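Local coordinates for periplasmic binding protein (Veillonella parvula, PDB 4N01) that probably captures a solute in the periplasm, perhaps an iron chelate or a similar metal complex, and hands it to an ABC transporter, at residues Glu166-Asp171 against Val318-Ala323; Lys194-Ile199 against Leu233-Ala238; Thr53-Ala58 against Lys144-Lys149; Glu118-Val123 against Gln148-Trp153. All blocks are in the same frame, centred on the assembly; numbering follows the deposited sequence.

Contact 1. Residues Glu166-Asp171 against Val318-Ala323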
loop_
_atom_site.group_PDB
_atom_site.type_symbol
_atom_site.label_atom_id
_atom_site.label_comp_id
_atom_site.label_asym_id
_atom_site.label_seq_id
_atom_site.Cartn_x
_atom_site.Cartn_y
_atom_site.Cartn_z
ATOM N N GLU A 166 -1.521 -6.191 10.646
ATOM C CA GLU A 166 -0.472 -6.630 11.586
ATOM C C GLU A 166 0.852 -6.915 10.870
ATOM O O GLU A 166 1.921 -6.663 11.419
ATOM C CB GLU A 166 -0.915 -7.870 12.382
ATOM C CG GLU A 166 -1.987 -7.597 13.435
ATOM C CD GLU A 166 -1.503 -6.674 14.552
ATOM O OE1 GLU A 166 -0.281 -6.658 14.866
ATOM O OE2 GLU A 166 -2.348 -5.951 15.127
ATOM N N THR A 167 0.784 -7.450 9.651
ATOM C CA THR A 167 2.003 -7.656 8.858
ATOM C C THR A 167 2.713 -6.326 8.585
ATOM O O THR A 167 3.937 -6.228 8.681
ATOM C CB THR A 167 1.675 -8.306 7.501
ATOM O OG1 THR A 167 0.751 -9.381 7.705
ATOM C CG2 THR A 167 2.961 -8.824 6.829
ATOM N N ASN A 168 1.937 -5.311 8.230
ATOM C CA ASN A 168 2.447 -3.955 7.997
ATOM C C ASN A 168 3.078 -3.378 9.269
ATOM O O ASN A 168 4.124 -2.718 9.211
ATOM C CB ASN A 168 1.274 -3.079 7.513
ATOM C CG ASN A 168 1.710 -1.792 6.794
ATOM O OD1 ASN A 168 0.999 -1.304 5.903
ATOM N ND2 ASN A 168 2.841 -1.222 7.195
ATOM N N PHE A 169 2.456 -3.631 10.421
ATOM C CA PHE A 169 3.018 -3.172 11.697
ATOM C C PHE A 169 4.368 -3.843 11.945
ATOM O O PHE A 169 5.330 -3.179 12.319
ATOM C CB PHE A 169 2.074 -3.483 12.865
ATOM C CG PHE A 169 0.849 -2.604 12.925
ATOM C CD1 PHE A 169 0.770 -1.427 12.187
ATOM C CD2 PHE A 169 -0.226 -2.956 13.738
ATOM C CE1 PHE A 169 -0.358 -0.615 12.262
ATOM C CE2 PHE A 169 -1.355 -2.153 13.818
ATOM C CZ PHE A 169 -1.422 -0.976 13.080
ATOM N N SER A 170 4.424 -5.153 11.725
ATOM C CA SER A 170 5.657 -5.904 11.926
ATOM C C SER A 170 6.756 -5.418 10.990
ATOM O O SER A 170 7.906 -5.315 11.392
ATOM C CB SER A 170 5.431 -7.409 11.755
ATOM O OG SER A 170 4.563 -7.905 12.762
ATOM N N ASP A 171 6.392 -5.112 9.745
ATOM C CA ASP A 171 7.344 -4.584 8.756
ATOM C C ASP A 171 7.926 -3.254 9.213
ATOM O O ASP A 171 9.129 -3.000 9.052
ATOM C CB ASP A 171 6.683 -4.364 7.394
ATOM C CG ASP A 171 6.371 -5.659 6.662
ATOM O OD1 ASP A 171 7.040 -6.697 6.910
ATOM O OD2 ASP A 171 5.449 -5.626 5.815
ATOM N N VAL A 318 1.958 3.741 5.296
ATOM C CA VAL A 318 1.797 4.390 6.593
ATOM C C VAL A 318 0.446 5.075 6.692
ATOM O O VAL A 318 0.159 5.739 7.679
ATOM C CB VAL A 318 2.912 5.421 6.851
ATOM C CG1 VAL A 318 4.270 4.739 6.822
ATOM C CG2 VAL A 318 2.839 6.534 5.812
ATOM N N ARG A 319 -0.398 4.892 5.674
ATOM C CA ARG A 319 -1.652 5.638 5.618
ATOM C C ARG A 319 -2.868 4.842 6.055
ATOM O O ARG A 319 -3.974 5.391 6.092
ATOM C CB ARG A 319 -1.920 6.131 4.196
ATOM C CG ARG A 319 -0.772 6.897 3.553
ATOM C CD ARG A 319 -1.283 7.497 2.262
ATOM N NE ARG A 319 -0.210 8.049 1.446
ATOM C CZ ARG A 319 -0.393 8.970 0.507
ATOM N NH1 ARG A 319 -1.609 9.471 0.287
ATOM N NH2 ARG A 319 0.639 9.398 -0.199
ATOM N N THR A 320 -2.688 3.556 6.350
ATOM C CA THR A 320 -3.844 2.668 6.470
ATOM C C THR A 320 -4.871 3.056 7.521
ATOM O O THR A 320 -6.057 3.199 7.211
ATOM C CB THR A 320 -3.441 1.190 6.719
ATOM O OG1 THR A 320 -2.468 0.797 5.744
ATOM C CG2 THR A 320 -4.662 0.299 6.586
ATOM N N VAL A 321 -4.432 3.191 8.767
ATOM C CA VAL A 321 -5.385 3.455 9.840
ATOM C C VAL A 321 -6.036 4.834 9.668
ATOM O O VAL A 321 -7.230 4.999 9.926
ATOM C CB VAL A 321 -4.738 3.277 11.229
ATOM C CG1 VAL A 321 -5.667 3.791 12.318
ATOM C CG2 VAL A 321 -4.439 1.794 11.457
ATOM N N ASP A 322 -5.263 5.805 9.186
ATOM C CA ASP A 322 -5.812 7.128 8.882
ATOM C C ASP A 322 -6.930 7.044 7.844
ATOM O O ASP A 322 -7.990 7.657 8.005
ATOM C CB ASP A 322 -4.708 8.066 8.389
ATOM C CG ASP A 322 -5.225 9.447 8.055
ATOM O OD1 ASP A 322 -5.452 10.238 8.996
ATOM O OD2 ASP A 322 -5.407 9.742 6.852
ATOM N N ALA A 323 -6.700 6.265 6.793
ATOM C CA ALA A 323 -7.694 6.075 5.743
ATOM C C ALA A 323 -8.901 5.283 6.259
ATOM O O ALA A 323 -10.051 5.583 5.917
ATOM C CB ALA A 323 -7.070 5.368 4.562
HETATM O O HOH W 1 -0.142 1.656 7.224
#

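Contact 2. Residues Lys194-Ile199 against Leu233-Ala238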
loop_
_atom_site.group_PDB
_atom_site.type_symbol
_atom_site.label_atom_id
_atom_site.label_comp_id
_atom_site.label_asym_id
_atom_site.label_seq_id
_atom_site.Cartn_x
_atom_site.Cartn_y
_atom_site.Cartn_z
ATOM N N LYS A 194 -3.987 2.533 18.866
ATOM C CA LYS A 194 -4.868 3.330 19.703
ATOM C C LYS A 194 -5.972 3.934 18.851
ATOM O O LYS A 194 -7.152 3.880 19.214
ATOM C CB LYS A 194 -4.074 4.442 20.387
ATOM C CG LYS A 194 -4.817 5.169 21.485
ATOM C CD LYS A 194 -3.875 6.134 22.192
ATOM C CE LYS A 194 -4.564 6.834 23.346
ATOM N NZ LYS A 194 -5.727 7.615 22.866
ATOM N N THR A 195 -5.586 4.504 17.714
ATOM C CA THR A 195 -6.560 5.063 16.775
ATOM C C THR A 195 -7.497 3.987 16.213
ATOM O O THR A 195 -8.712 4.204 16.121
ATOM C CB THR A 195 -5.866 5.807 15.617
ATOM O OG1 THR A 195 -5.150 6.926 16.143
ATOM C CG2 THR A 195 -6.891 6.298 14.598
ATOM N N LEU A 196 -6.945 2.829 15.850
ATOM C CA LEU A 196 -7.761 1.748 15.297
ATOM C C LEU A 196 -8.795 1.282 16.314
ATOM O O LEU A 196 -9.948 1.021 15.966
ATOM C CB LEU A 196 -6.890 0.566 14.846
ATOM C CG LEU A 196 -7.688 -0.637 14.316
ATOM C CD1 LEU A 196 -8.472 -0.237 13.073
ATOM C CD2 LEU A 196 -6.775 -1.831 14.023
ATOM N N ALA A 197 -8.390 1.205 17.578
ATOM C CA ALA A 197 -9.310 0.798 18.632
ATOM C C ALA A 197 -10.442 1.816 18.788
ATOM O O ALA A 197 -11.589 1.448 19.073
ATOM C CB ALA A 197 -8.571 0.639 19.939
ATOM N N ALA A 198 -10.126 3.095 18.611
ATOM C CA ALA A 198 -11.149 4.132 18.718
ATOM C C ALA A 198 -12.172 3.996 17.595
ATOM O O ALA A 198 -13.381 4.145 17.818
ATOM C CB ALA A 198 -10.519 5.512 18.706
ATOM N N ILE A 199 -11.701 3.695 16.388
ATOM C CA ILE A 199 -12.619 3.455 15.277
ATOM C C ILE A 199 -13.501 2.239 15.544
ATOM O O ILE A 199 -14.726 2.296 15.402
ATOM C CB ILE A 199 -11.863 3.207 13.961
ATOM C CG1 ILE A 199 -11.004 4.423 13.605
ATOM C CG2 ILE A 199 -12.848 2.889 12.828
ATOM C CD1 ILE A 199 -9.900 4.089 12.629
ATOM N N LEU A 233 -9.836 -3.762 5.188
ATOM C CA LEU A 233 -11.237 -3.345 5.113
ATOM C C LEU A 233 -12.127 -4.145 6.062
ATOM O O LEU A 233 -13.100 -3.615 6.606
ATOM C CB LEU A 233 -11.774 -3.430 3.664
ATOM C CG LEU A 233 -11.175 -2.377 2.723
ATOM C CD1 LEU A 233 -11.663 -2.615 1.291
ATOM C CD2 LEU A 233 -11.538 -0.970 3.200
ATOM N N LYS A 234 -11.779 -5.403 6.302
ATOM C CA LYS A 234 -12.527 -6.205 7.270
ATOM C C LYS A 234 -12.464 -5.603 8.680
ATOM O O LYS A 234 -13.375 -5.795 9.490
ATOM C CB LYS A 234 -12.029 -7.656 7.275
ATOM C CG LYS A 234 -12.524 -8.460 6.083
ATOM C CD LYS A 234 -12.075 -9.913 6.138
ATOM C CE LYS A 234 -12.813 -10.730 5.076
ATOM N NZ LYS A 234 -12.217 -12.081 4.858
ATOM N N LEU A 235 -11.404 -4.859 8.970
ATOM C CA LEU A 235 -11.262 -4.237 10.294
ATOM C C LEU A 235 -12.357 -3.206 10.614
ATOM O O LEU A 235 -12.598 -2.905 11.790
ATOM C CB LEU A 235 -9.886 -3.571 10.436
ATOM C CG LEU A 235 -8.671 -4.498 10.410
ATOM C CD1 LEU A 235 -7.412 -3.628 10.414
ATOM C CD2 LEU A 235 -8.663 -5.461 11.594
ATOM N N ILE A 236 -12.995 -2.650 9.587
ATOM C CA ILE A 236 -14.044 -1.653 9.802
ATOM C C ILE A 236 -15.390 -2.133 9.282
ATOM O O ILE A 236 -16.235 -1.329 8.892
ATOM C CB ILE A 236 -13.719 -0.282 9.158
ATOM C CG1 ILE A 236 -13.435 -0.441 7.657
ATOM C CG2 ILE A 236 -12.545 0.386 9.877
ATOM C CD1 ILE A 236 -13.398 0.918 6.895
ATOM N N GLY A 237 -15.573 -3.446 9.258
ATOM C CA GLY A 237 -16.848 -4.013 8.871
ATOM C C GLY A 237 -17.171 -3.803 7.407
ATOM O O GLY A 237 -18.337 -3.696 7.039
ATOM N N ALA A 238 -16.141 -3.724 6.571
ATOM C CA ALA A 238 -16.352 -3.585 5.131
ATOM C C ALA A 238 -15.838 -4.861 4.478
ATOM O O ALA A 238 -14.637 -5.116 4.473
ATOM C CB ALA A 238 -15.600 -2.373 4.604
#

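Contact 3. Residues Thr53-Ala58 against Lys144-Lys149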
loop_
_atom_site.group_PDB
_atom_site.type_symbol
_atom_site.label_atom_id
_atom_site.label_comp_id
_atom_site.label_asym_id
_atom_site.label_seq_id
_atom_site.Cartn_x
_atom_site.Cartn_y
_atom_site.Cartn_z
ATOM N N THR A 53 16.421 -17.819 -6.150
ATOM C CA THR A 53 17.664 -17.716 -5.396
ATOM C C THR A 53 17.421 -17.007 -4.070
ATOM O O THR A 53 17.042 -15.832 -4.040
ATOM C CB THR A 53 18.762 -16.960 -6.178
ATOM O OG1 THR A 53 18.990 -17.603 -7.438
ATOM C CG2 THR A 53 20.058 -16.947 -5.377
ATOM N N LYS A 54 17.643 -17.722 -2.972
ATOM C CA LYS A 54 17.456 -17.152 -1.641
ATOM C C LYS A 54 18.760 -16.577 -1.095
ATOM O O LYS A 54 19.778 -17.264 -1.063
ATOM C CB LYS A 54 16.913 -18.216 -0.682
ATOM C CG LYS A 54 16.838 -17.749 0.761
ATOM C CD LYS A 54 16.223 -18.809 1.649
ATOM C CE LYS A 54 16.149 -18.319 3.083
ATOM N NZ LYS A 54 15.433 -19.279 3.967
ATOM N N THR A 55 18.725 -15.318 -0.661
ATOM C CA THR A 55 19.908 -14.661 -0.111
ATOM C C THR A 55 19.674 -14.248 1.350
ATOM O O THR A 55 18.607 -13.730 1.702
ATOM C CB THR A 55 20.293 -13.425 -0.959
ATOM O OG1 THR A 55 20.429 -13.815 -2.332
ATOM C CG2 THR A 55 21.610 -12.806 -0.478
ATOM N N ASP A 56 20.664 -14.497 2.202
ATOM C CA ASP A 56 20.583 -14.069 3.595
ATOM C C ASP A 56 21.258 -12.717 3.749
ATOM O O ASP A 56 22.336 -12.491 3.202
ATOM C CB ASP A 56 21.237 -15.092 4.524
ATOM C CG ASP A 56 20.422 -16.364 4.647
ATOM O OD1 ASP A 56 19.175 -16.268 4.669
ATOM O OD2 ASP A 56 21.017 -17.462 4.708
ATOM N N PHE A 57 20.614 -11.821 4.490
ATOM C CA PHE A 57 21.156 -10.479 4.720
ATOM C C PHE A 57 21.340 -10.206 6.213
ATOM O O PHE A 57 20.628 -10.775 7.049
ATOM C CB PHE A 57 20.215 -9.416 4.130
ATOM C CG PHE A 57 20.010 -9.533 2.638
ATOM C CD1 PHE A 57 20.954 -9.020 1.751
ATOM C CD2 PHE A 57 18.876 -10.146 2.125
ATOM C CE1 PHE A 57 20.767 -9.121 0.374
ATOM C CE2 PHE A 57 18.675 -10.250 0.746
ATOM C CZ PHE A 57 19.617 -9.735 -0.128
ATOM N N ALA A 58 22.285 -9.329 6.547
ATOM C CA ALA A 58 22.485 -8.912 7.935
ATOM C C ALA A 58 23.064 -7.509 8.002
ATOM O O ALA A 58 23.850 -7.129 7.142
ATOM C CB ALA A 58 23.405 -9.882 8.657
ATOM N N LYS A 144 22.178 -8.310 -9.492
ATOM C CA LYS A 144 23.158 -7.282 -9.835
ATOM C C LYS A 144 23.483 -6.424 -8.617
ATOM O O LYS A 144 24.641 -6.120 -8.361
ATOM C CB LYS A 144 22.649 -6.404 -10.978
ATOM C CG LYS A 144 22.695 -7.063 -12.346
ATOM C CD LYS A 144 22.176 -6.105 -13.412
ATOM C CE LYS A 144 22.003 -6.792 -14.763
ATOM N NZ LYS A 144 21.100 -6.019 -15.672
HETATM N N MSE A 145 22.451 -6.038 -7.873
HETATM C CA MSE A 145 22.635 -5.286 -6.636
HETATM C C MSE A 145 23.409 -6.102 -5.610
HETATM O O MSE A 145 24.327 -5.607 -4.953
HETATM C CB MSE A 145 21.282 -4.923 -6.035
HETATM C CG MSE A 145 20.444 -4.005 -6.883
HETATM SE SE MSE A 145 18.953 -3.423 -5.805
HETATM C CE MSE A 145 18.026 -2.354 -7.158
ATOM N N ILE A 146 23.014 -7.360 -5.462
ATOM C CA ILE A 146 23.680 -8.255 -4.522
ATOM C C ILE A 146 25.160 -8.439 -4.871
ATOM O O ILE A 146 26.002 -8.499 -3.977
ATOM C CB ILE A 146 22.902 -9.590 -4.406
ATOM C CG1 ILE A 146 21.509 -9.302 -3.836
ATOM C CG2 ILE A 146 23.637 -10.583 -3.536
ATOM C CD1 ILE A 146 20.552 -10.498 -3.863
ATOM N N SER A 147 25.483 -8.482 -6.165
ATOM C CA SER A 147 26.883 -8.496 -6.610
ATOM C C SER A 147 27.686 -7.334 -6.045
ATOM O O SER A 147 28.884 -7.462 -5.781
ATOM C CB SER A 147 26.969 -8.435 -8.137
ATOM O OG SER A 147 26.841 -9.723 -8.702
ATOM N N GLN A 148 27.019 -6.197 -5.867
ATOM C CA GLN A 148 27.677 -4.979 -5.420
ATOM C C GLN A 148 27.473 -4.753 -3.928
ATOM O O GLN A 148 27.605 -3.626 -3.448
ATOM C CB GLN A 148 27.131 -3.785 -6.209
ATOM C CG GLN A 148 27.267 -3.941 -7.714
ATOM C CD GLN A 148 28.712 -3.913 -8.168
ATOM O OE1 GLN A 148 29.445 -2.969 -7.872
ATOM N NE2 GLN A 148 29.130 -4.951 -8.885
ATOM N N LYS A 149 27.127 -5.825 -3.215
ATOM C CA LYS A 149 27.006 -5.810 -1.751
ATOM C C LYS A 149 25.847 -4.970 -1.209
ATOM O O LYS A 149 25.817 -4.633 -0.025
ATOM C CB LYS A 149 28.324 -5.381 -1.093
ATOM C CG LYS A 149 29.535 -6.216 -1.499
ATOM C CD LYS A 149 30.828 -5.578 -0.996
ATOM C CE LYS A 149 32.028 -6.498 -1.185
ATOM N NZ LYS A 149 33.297 -5.852 -0.745
#

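Contact 4. Residues Glu118-Val123 against Gln148-Trp153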
loop_
_atom_site.group_PDB
_atom_site.type_symbol
_atom_site.label_atom_id
_atom_site.label_comp_id
_atom_site.label_asym_id
_atom_site.label_seq_id
_atom_site.Cartn_x
_atom_site.Cartn_y
_atom_site.Cartn_z
ATOM N N GLU A 118 23.074 2.208 -13.666
ATOM C CA GLU A 118 24.134 3.216 -13.565
ATOM C C GLU A 118 23.777 4.379 -12.638
ATOM O O GLU A 118 24.594 4.798 -11.819
ATOM C CB GLU A 118 24.496 3.758 -14.951
ATOM C CG GLU A 118 25.342 2.818 -15.801
ATOM C CD GLU A 118 24.551 1.663 -16.404
ATOM O OE1 GLU A 118 25.194 0.744 -16.955
ATOM O OE2 GLU A 118 23.297 1.674 -16.338
ATOM N N VAL A 119 22.563 4.902 -12.780
ATOM C CA VAL A 119 22.070 5.968 -11.911
ATOM C C VAL A 119 21.920 5.467 -10.473
ATOM O O VAL A 119 22.254 6.169 -9.512
ATOM C CB VAL A 119 20.718 6.510 -12.417
ATOM C CG1 VAL A 119 20.093 7.447 -11.397
ATOM C CG2 VAL A 119 20.909 7.220 -13.747
ATOM N N PHE A 120 21.419 4.246 -10.336
ATOM C CA PHE A 120 21.290 3.618 -9.030
ATOM C C PHE A 120 22.661 3.539 -8.356
ATOM O O PHE A 120 22.832 4.008 -7.232
ATOM C CB PHE A 120 20.662 2.232 -9.187
ATOM C CG PHE A 120 20.557 1.450 -7.905
ATOM C CD1 PHE A 120 19.527 1.690 -7.009
ATOM C CD2 PHE A 120 21.474 0.446 -7.613
ATOM C CE1 PHE A 120 19.425 0.961 -5.834
ATOM C CE2 PHE A 120 21.370 -0.293 -6.441
ATOM C CZ PHE A 120 20.352 -0.030 -5.552
HETATM N N MSE A 121 23.645 2.982 -9.058
HETATM C CA MSE A 121 24.981 2.805 -8.483
HETATM C C MSE A 121 25.693 4.129 -8.214
HETATM O O MSE A 121 26.608 4.188 -7.392
HETATM C CB MSE A 121 25.865 1.923 -9.380
HETATM C CG MSE A 121 25.511 0.440 -9.365
HETATM SE SE MSE A 121 25.310 -0.316 -7.575
HETATM C CE MSE A 121 27.092 0.087 -6.870
ATOM N N SER A 122 25.267 5.188 -8.897
ATOM C CA SER A 122 25.945 6.483 -8.796
ATOM C C SER A 122 25.849 7.106 -7.406
ATOM O O SER A 122 26.657 7.964 -7.062
ATOM C CB SER A 122 25.424 7.473 -9.848
ATOM O OG SER A 122 24.178 8.032 -9.456
ATOM N N VAL A 123 24.870 6.683 -6.604
ATOM C CA VAL A 123 24.723 7.239 -5.258
ATOM C C VAL A 123 25.322 6.333 -4.188
ATOM O O VAL A 123 25.090 6.538 -2.992
ATOM C CB VAL A 123 23.257 7.565 -4.899
ATOM C CG1 VAL A 123 22.725 8.672 -5.799
ATOM C CG2 VAL A 123 22.385 6.318 -4.990
ATOM N N GLN A 148 27.019 -6.197 -5.867
ATOM C CA GLN A 148 27.677 -4.979 -5.420
ATOM C C GLN A 148 27.473 -4.753 -3.928
ATOM O O GLN A 148 27.605 -3.626 -3.448
ATOM C CB GLN A 148 27.131 -3.785 -6.209
ATOM C CG GLN A 148 27.267 -3.941 -7.714
ATOM C CD GLN A 148 28.712 -3.913 -8.168
ATOM O OE1 GLN A 148 29.445 -2.969 -7.872
ATOM N NE2 GLN A 148 29.130 -4.951 -8.885
ATOM N N LYS A 149 27.127 -5.825 -3.215
ATOM C CA LYS A 149 27.006 -5.810 -1.751
ATOM C C LYS A 149 25.847 -4.970 -1.209
ATOM O O LYS A 149 25.817 -4.633 -0.025
ATOM C CB LYS A 149 28.324 -5.381 -1.093
ATOM C CG LYS A 149 29.535 -6.216 -1.499
ATOM C CD LYS A 149 30.828 -5.578 -0.996
ATOM C CE LYS A 149 32.028 -6.498 -1.185
ATOM N NZ LYS A 149 33.297 -5.852 -0.745
ATOM N N VAL A 150 24.882 -4.647 -2.061
ATOM C CA VAL A 150 23.684 -3.955 -1.599
ATOM C C VAL A 150 22.779 -4.940 -0.853
ATOM O O VAL A 150 22.517 -6.037 -1.352
ATOM C CB VAL A 150 22.894 -3.348 -2.788
ATOM C CG1 VAL A 150 21.588 -2.703 -2.310
ATOM C CG2 VAL A 150 23.762 -2.343 -3.549
ATOM N N ASN A 151 22.316 -4.555 0.337
ATOM C CA ASN A 151 21.316 -5.326 1.077
ATOM C C ASN A 151 19.912 -4.966 0.608
ATOM O O ASN A 151 19.564 -3.785 0.545
ATOM C CB ASN A 151 21.443 -5.046 2.580
ATOM C CG ASN A 151 22.723 -5.619 3.176
ATOM O OD1 ASN A 151 23.108 -6.747 2.863
ATOM N ND2 ASN A 151 23.390 -4.842 4.027
ATOM N N ILE A 152 19.098 -5.972 0.286
ATOM C CA ILE A 152 17.747 -5.720 -0.195
ATOM C C ILE A 152 16.745 -6.207 0.837
ATOM O O ILE A 152 16.860 -7.328 1.342
ATOM C CB ILE A 152 17.471 -6.467 -1.512
ATOM C CG1 ILE A 152 18.509 -6.078 -2.565
ATOM C CG2 ILE A 152 16.065 -6.160 -2.013
ATOM C CD1 ILE A 152 18.386 -6.858 -3.869
ATOM N N TRP A 153 15.764 -5.369 1.151
ATOM C CA TRP A 153 14.719 -5.734 2.103
ATOM C C TRP A 153 13.373 -5.374 1.523
ATOM O O TRP A 153 13.195 -4.273 1.003
ATOM C CB TRP A 153 14.897 -4.964 3.412
ATOM C CG TRP A 153 13.809 -5.256 4.395
ATOM C CD1 TRP A 153 13.677 -6.378 5.155
ATOM C CD2 TRP A 153 12.690 -4.417 4.713
ATOM N NE1 TRP A 153 12.548 -6.289 5.933
ATOM C CE2 TRP A 153 11.927 -5.093 5.681
ATOM C CE3 TRP A 153 12.263 -3.159 4.273
ATOM C CZ2 TRP A 153 10.756 -4.556 6.222
ATOM C CZ3 TRP A 153 11.104 -2.623 4.815
ATOM C CH2 TRP A 153 10.366 -3.324 5.780
#

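Contact 1. Residues Glu166-Asp171 against Val318-Ala323
Asn168 and Phe169 of helix 165-178 face Thr320 and Val321 at the start of helix 320-332. In this alpha/beta fold, helix 165-178 follows the last strand of the five-stranded sheet and precedes the four-stranded one, consistent with part of the helical linker between the two lobes of such binding proteins; the contact packs the C-terminal helix against it. All four residues are buried.

The polar half runs through a water. Asn168 holds CG trans to its own backbone nitrogen (chi1 -161°), which sends the amide out toward the segment 318-323, where OD1 stops 4.1 Å from Thr320 OG1, too far for a direct bond. One water lies 2.9 Å from Thr320 OG1. The oxygen of this water is 3.4 Å from Asn168 OD1, to which it donates a weak bond. The stronger partners lie just beyond: Gly317 N donates to Asn168 OD1, and Tyr228 OH is hydrogen-bonded to Thr320 OG1. Short polar side chains suit this place because each can serve two partners in a buried setting.

The apolar half is a single edge contact. Phe169 leaves its helix alongside the opposing segment, yet the ring is long enough to bring its far end across. Val321, compact and branched, meets that ring near its plane, while Gln192 of helix 182-203 touches both side chains. The closest approach is Phe169 CZ to Val321 CG2, 4.4 Å.

Contact 2. Residues Lys194-Ile199 against Leu233-Ala238
Branched aliphatic chains make this contact, Leu196 against Leu235 and Ile199 against Ile236, so the flat group that matters is the peptide carbonyl just behind them. Leu233 O takes two backbone bonds that arrive from opposite faces of its plane: Ile236 N at 3.1 Å and Ala238 N at 3.0 Å. The second belongs to a Schellman motif that ends helix 228-234, completed by Gly237 N donating to Lys234 O. Gly237 is the C-prime residue, and its positive phi of 68° is readily adopted by a residue without a side chain.

The turn that results presents Leu235 and Ile236 to helix 182-203. On the helix, Leu196 and Ile199 are three residues apart and therefore lie on nearly the same side, one for each partner. Leu196 and Leu235 cross at about a right angle, methyl against methyl, with CD2 of Leu196 4.1 Å from CD1 of Leu235. Ile236 has CG1 wedged between its backbone nitrogen and carbonyl carbon (chi1 56°), a less roomy setting that leaves CG2 to face the helix.

Around these pairs, Leu165 of helix 165-178 touches both leucines, and helix 320-332 touches both isoleucines, through Ala328 on Ile199 and Leu327 on Ile236. Apolar branched residues suit this seam, since no hydrogen bond joins 194-199 to 233-238; just past the segment, Gln200 NE2 of the same helix donates to Leu235 O. The tightest approach joins two branch methyls, Ile199 CG2 and Ile236 CG2, 3.9 Å apart.

Contact 3. Residues Thr53-Ala58 against Lys144-Lys149
Ile146 sets CG1 trans to its carbonyl carbon (chi1 -63°) and keeps the rest of the chain extended (chi2 171°), which carries CD1 away from helix 142-147 to meet Thr55 and Phe57. These two belong to strand 53-59 of a two-stranded antiparallel sheet and, being two residues apart, project from the same side of it. Thr55 reaches Ile146 tip to tip, its OG1 3.7 Å from Ile146 CD1. Phe57 comes in across the isoleucine at about a right angle and offers its edge, CZ lying 3.9 Å from the same CD1. The ring is steadied from within the strand, where Thr55 CG2 sits 3.6 Å above one face, offset toward the rim; the ring of Trp46 on strand 44-50 meets it too.

Helix 142-147 ends close by in a Schellman motif with Lys149, at positive phi, as its C-prime residue. Isoleucine suits this last turn because its extended CG1-CD1 arm gives a slim apolar tip that can touch Thr55 OG1 and Phe57 CZ at once.

No hydrogen bond crosses between the segments. The threonine hydroxyl meets a methyl group, which cannot bond to it, so the strand is held against the helix here by van der Waals contact and burial of apolar surface.

Contact 4. Residues Glu118-Val123 against Gln148-Trp153
Met121, present as selenomethionine, lays the end of its side chain over the CB-CG part of Gln148. Bends at chi2 (-49°) and chi3 (-58°) curl the chain round, so that the terminal methyl carbon CE comes 3.9 Å from Gln148 CB while SE is 4.1 Å from Gln148 CG. A flexible, polarisable chain is well suited to following the outline of a glutamine whose methylenes supply the apolar surface.

One residue earlier, Phe120 sends its ring inward to meet Val150, whose CG2 sits at the ring edge, near its plane, 4.3 Å from Phe120 CE2. Val150 stands just ahead of strand 151-153, an outermost strand of the five-stranded parallel sheet, reached from strand 127-129 by a beta-alpha-beta crossover through helix 142-147. Met145 of that crossover helix touches both Phe120 and Val150, so the three apolar side chains pack together between helix 117-121 and the edge of the sheet.

Behind the contact, where helix 117-121 gives out, Ser122 folds its hydroxyl back on the preceding turn: OG donates to Val119 O over 2.7 Å, tilted 23° from the carbonyl plane.

From the N terminus, residues 53-58 open the loop that contact 3 closes at 144-149. Contact 4 opens inside that loop, at 118-123, and closes on 148-153, sharing Gln148 and Lys149 with contact 3. The two thus tie the N-terminal hairpin, helices 117-121 and 142-147, and the edge of the five-stranded sheet together. Contact 1 then opens at 166-171 and closes only at 318-323, and contact 2, 194-199 with 233-238, is nested within it. These two touch where Val321 CG1 packs on Thr195 CG2, gathering helices 165-178, 182-203 and 320-332 around the turn after helix 228-234. Asp171 O against Trp153 CH2 joins contact 1 to contact 4.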